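Local structure of Hia (Adhesin) (Haemophilus influenzae, 3EMF) at the interface of chains A and B. The protein is a trimeric autotransporter adhesin of the bacterial outer membrane, of which this fragment, binding domain 2, probably helps attach the bacterium to host cells. Residues are numbered along the deposited sequence; one frame, centred on the assembly and turned at random. Chains: chain A/B, Hia (Adhesin).

The interface of chains A and B. Residues chain A 92-95, 98, 100, 113; chain B 110-115.
Strand 89-94 of chain A runs parallel to strand 108-114 of chain B, so that one beta-sheet continues from subunit to subunit in the Trp-ring domain of this trimeric adhesin. Backbone hydrogen bonds join the strands and run on into the loop at A:Lys95. A:Glu93 uses both its polar main-chain atoms: its N gives a bond to the carbonyl O of B:Ile111 (3.0 Å), in the carbonyl plane, and its O takes one from B:Phe113 N (2.8 Å), nearly along the C=O axis. Two residues on, just past the end of the strand, A:Lys95 N gives a bond to B:Phe113 O (3.0 Å), with the C=O...N angle almost straight at 179°.

B:Phe113 carries the apolar side of the seam and buries 89 Å². Its ring takes A:Phe113 edge-to-face: CE2 of A:Phe113 stands over the ring centre, with the planes 62° apart. A:Phe92 lies alongside, pointing the same way, and the meta carbon CE1 of B:Phe113 comes in at the edge of the A:Phe92 ring, in its plane, 3.6 Å from CD1. All three phenylalanines hold CG anti to the carbonyl carbon, beside the backbone N. At the root of the B:Phe113 side chain, A:Val98 crosses obliquely, CG1 against CB, while its other methyl, CG2, presses tightly on B:Leu115 CD1 (3.3 Å).

On the opposite side of the sheet, A:Lys95 places CG in the crowded position between backbone N and carbonyl carbon (chi1 53°), then runs extended across B:Thr112. The contact there is aliphatic, A:Lys95 CE to B:Thr112 CG2 at 3.7 Å, with that methyl anti to the threonine backbone N.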
ATOM      1  N   PHE A  92      -6.121  12.095  -6.789  1.00 31.33           N
ATOM      2  CA  PHE A  92      -7.332  12.022  -7.584  1.00 29.08           C
ATOM      3  C   PHE A  92      -7.765  13.459  -7.829  1.00 34.77           C
ATOM      4  O   PHE A  92      -8.038  14.201  -6.886  1.00 31.67           O
ATOM      5  CB  PHE A  92      -8.416  11.211  -6.843  1.00 23.33           C
ATOM      6  CG  PHE A  92      -8.031   9.779  -6.640  1.00 26.44           C
ATOM      7  CD1 PHE A  92      -8.391   8.818  -7.569  1.00 30.34           C
ATOM      8  CD2 PHE A  92      -7.239   9.405  -5.563  1.00 22.93           C
ATOM      9  CE1 PHE A  92      -8.012   7.505  -7.402  1.00 30.50           C
ATOM     10  CE2 PHE A  92      -6.846   8.082  -5.398  1.00 22.04           C
ATOM     11  CZ  PHE A  92      -7.237   7.138  -6.314  1.00 25.93           C
ATOM     12  N   GLU A  93      -7.786  13.864  -9.093  1.00 31.13           N
ATOM     13  CA  GLU A  93      -8.036  15.255  -9.438  1.00 33.38           C
ATOM     14  C   GLU A  93      -9.276  15.355 -10.281  1.00 40.48           C
ATOM     15  O   GLU A  93      -9.465  14.586 -11.224  1.00 45.87           O
ATOM     16  CB  GLU A  93      -6.822  15.862 -10.202  1.00 36.66           C
ATOM     17  N   GLY A  94     -10.129  16.311  -9.942  1.00 41.00           N
ATOM     18  CA  GLY A  94     -11.301  16.578 -10.743  1.00 40.54           C
ATOM     19  C   GLY A  94     -11.132  17.885 -11.484  1.00 47.77           C
ATOM     20  O   GLY A  94     -10.839  18.923 -10.886  1.00 52.24           O
ATOM     21  N   LYS A  95     -11.286  17.833 -12.796  1.00 39.57           N
ATOM     22  CA  LYS A  95     -11.453  19.059 -13.568  1.00 50.89           C
ATOM     23  C   LYS A  95     -12.434  18.822 -14.706  1.00 51.52           C
ATOM     24  O   LYS A  95     -13.056  17.767 -14.785  1.00 59.83           O
ATOM     25  CB  LYS A  95     -10.113  19.565 -14.097  1.00 58.12           C
ATOM     26  CG  LYS A  95      -9.327  18.534 -14.878  1.00 66.60           C
ATOM     27  CD  LYS A  95      -7.990  19.111 -15.307  1.00 76.06           C
ATOM     28  CE  LYS A  95      -7.206  18.127 -16.149  1.00 82.69           C
ATOM     29  NZ  LYS A  95      -5.859  18.664 -16.484  1.00 86.46           N
ATOM     30  N   VAL A  98     -15.905  17.791 -13.452  1.00 45.34           N
ATOM     31  CA  VAL A  98     -15.960  16.777 -12.396  1.00 44.91           C
ATOM     32  C   VAL A  98     -15.333  17.331 -11.120  1.00 44.94           C
ATOM     33  O   VAL A  98     -14.259  17.939 -11.158  1.00 47.75           O
ATOM     34  CB  VAL A  98     -15.222  15.479 -12.789  1.00 44.03           C
ATOM     35  CG1 VAL A  98     -15.295  14.463 -11.662  1.00 40.12           C
ATOM     36  CG2 VAL A  98     -15.797  14.891 -14.059  1.00 51.10           C
ATOM     37  N   VAL A 100     -13.913  16.548  -7.236  1.00 37.60           N
ATOM     38  CA  VAL A 100     -13.351  15.493  -6.396  1.00 34.36           C
ATOM     39  C   VAL A 100     -12.967  16.101  -5.069  1.00 39.39           C
ATOM     40  O   VAL A 100     -12.212  17.070  -5.021  1.00 41.46           O
ATOM     41  CB  VAL A 100     -12.071  14.863  -7.009  1.00 35.25           C
ATOM     42  CG1 VAL A 100     -11.451  13.883  -6.024  1.00 39.96           C
ATOM     43  CG2 VAL A 100     -12.380  14.183  -8.332  1.00 36.24           C
ATOM     44  N   PHE A 113     -16.957  11.777  -5.546  1.00 35.69           N
ATOM     45  CA  PHE A 113     -17.003  12.259  -6.918  1.00 42.47           C
ATOM     46  C   PHE A 113     -18.371  12.821  -7.237  1.00 44.90           C
ATOM     47  O   PHE A 113     -19.379  12.171  -6.992  1.00 53.01           O
ATOM     48  CB  PHE A 113     -16.690  11.124  -7.888  1.00 41.21           C
ATOM     49  CG  PHE A 113     -15.357  10.512  -7.666  1.00 40.26           C
ATOM     50  CD1 PHE A 113     -15.172   9.578  -6.658  1.00 44.23           C
ATOM     51  CD2 PHE A 113     -14.273  10.895  -8.434  1.00 36.04           C
ATOM     52  CE1 PHE A 113     -13.941   9.018  -6.436  1.00 37.98           C
ATOM     53  CE2 PHE A 113     -13.041  10.336  -8.217  1.00 37.85           C
ATOM     54  CZ  PHE A 113     -12.874   9.393  -7.213  1.00 36.98           C
TER
ATOM     55  N   THR B 110      -1.070  10.654 -10.641  1.00 37.11           N
ATOM     56  CA  THR B 110      -2.303  11.417 -10.743  1.00 39.14           C
ATOM     57  C   THR B 110      -3.341  10.717 -11.601  1.00 43.46           C
ATOM     58  O   THR B 110      -3.091  10.422 -12.768  1.00 41.12           O
ATOM     59  CB  THR B 110      -2.051  12.826 -11.301  1.00 43.21           C
ATOM     60  OG1 THR B 110      -1.127  13.509 -10.451  1.00 43.24           O
ATOM     61  CG2 THR B 110      -3.355  13.609 -11.343  1.00 48.21           C
ATOM     62  N   ILE B 111      -4.500  10.429 -11.009  1.00 32.08           N
ATOM     63  CA  ILE B 111      -5.642   9.983 -11.780  1.00 32.23           C
ATOM     64  C   ILE B 111      -6.581  11.179 -11.950  1.00 39.05           C
ATOM     65  O   ILE B 111      -7.131  11.684 -10.977  1.00 36.02           O
ATOM     66  CB  ILE B 111      -6.391   8.822 -11.104  1.00 38.76           C
ATOM     67  CG1 ILE B 111      -5.410   7.759 -10.594  1.00 43.03           C
ATOM     68  CG2 ILE B 111      -7.368   8.203 -12.066  1.00 39.59           C
ATOM     69  CD1 ILE B 111      -4.937   6.795 -11.658  1.00 48.10           C
ATOM     70  N   THR B 112      -6.736  11.647 -13.188  1.00 39.92           N
ATOM     71  CA  THR B 112      -7.626  12.769 -13.497  1.00 44.42           C
ATOM     72  C   THR B 112      -9.005  12.295 -13.948  1.00 48.65           C
ATOM     73  O   THR B 112      -9.136  11.305 -14.677  1.00 46.10           O
ATOM     74  CB  THR B 112      -7.041  13.694 -14.601  1.00 62.91           C
ATOM     75  OG1 THR B 112      -5.912  14.416 -14.089  1.00 61.98           O
ATOM     76  CG2 THR B 112      -8.090  14.692 -15.085  1.00 58.22           C
ATOM     77  N   PHE B 113     -10.028  13.015 -13.496  1.00 46.06           N
ATOM     78  CA  PHE B 113     -11.403  12.760 -13.896  1.00 44.75           C
ATOM     79  C   PHE B 113     -11.966  14.022 -14.534  1.00 46.10           C
ATOM     80  O   PHE B 113     -11.773  15.128 -14.023  1.00 42.93           O
ATOM     81  CB  PHE B 113     -12.256  12.345 -12.690  1.00 40.74           C
ATOM     82  CG  PHE B 113     -11.739  11.131 -11.987  1.00 38.35           C
ATOM     83  CD1 PHE B 113     -10.668  11.225 -11.116  1.00 36.06           C
ATOM     84  CD2 PHE B 113     -12.308   9.894 -12.208  1.00 42.93           C
ATOM     85  CE1 PHE B 113     -10.172  10.099 -10.476  1.00 35.46           C
ATOM     86  CE2 PHE B 113     -11.818   8.765 -11.567  1.00 40.44           C
ATOM     87  CZ  PHE B 113     -10.754   8.868 -10.697  1.00 33.93           C
ATOM     88  N   ALA B 114     -12.652  13.849 -15.655  1.00 44.87           N
ATOM     89  CA  ALA B 114     -13.175  14.977 -16.415  1.00 45.54           C
ATOM     90  C   ALA B 114     -14.312  14.514 -17.314  1.00 48.09           C
ATOM     91  O   ALA B 114     -14.474  13.324 -17.552  1.00 53.22           O
ATOM     92  CB  ALA B 114     -12.057  15.616 -17.240  1.00 49.93           C
ATOM     93  N   LEU B 115     -15.106  15.459 -17.806  1.00 56.46           N
ATOM     94  CA  LEU B 115     -16.167  15.144 -18.748  1.00 60.21           C
ATOM     95  C   LEU B 115     -15.619  15.054 -20.171  1.00 61.00           C
ATOM     96  O   LEU B 115     -15.840  14.065 -20.866  1.00 61.32           O
ATOM     97  CB  LEU B 115     -17.275  16.194 -18.669  1.00 67.00           C
ATOM     98  CG  LEU B 115     -18.440  15.900 -17.719  1.00 69.31           C
ATOM     99  CD1 LEU B 115     -17.966  15.194 -16.477  1.00 63.51           C
ATOM    100  CD2 LEU B 115     -19.185  17.176 -17.363  1.00 75.68           C
TER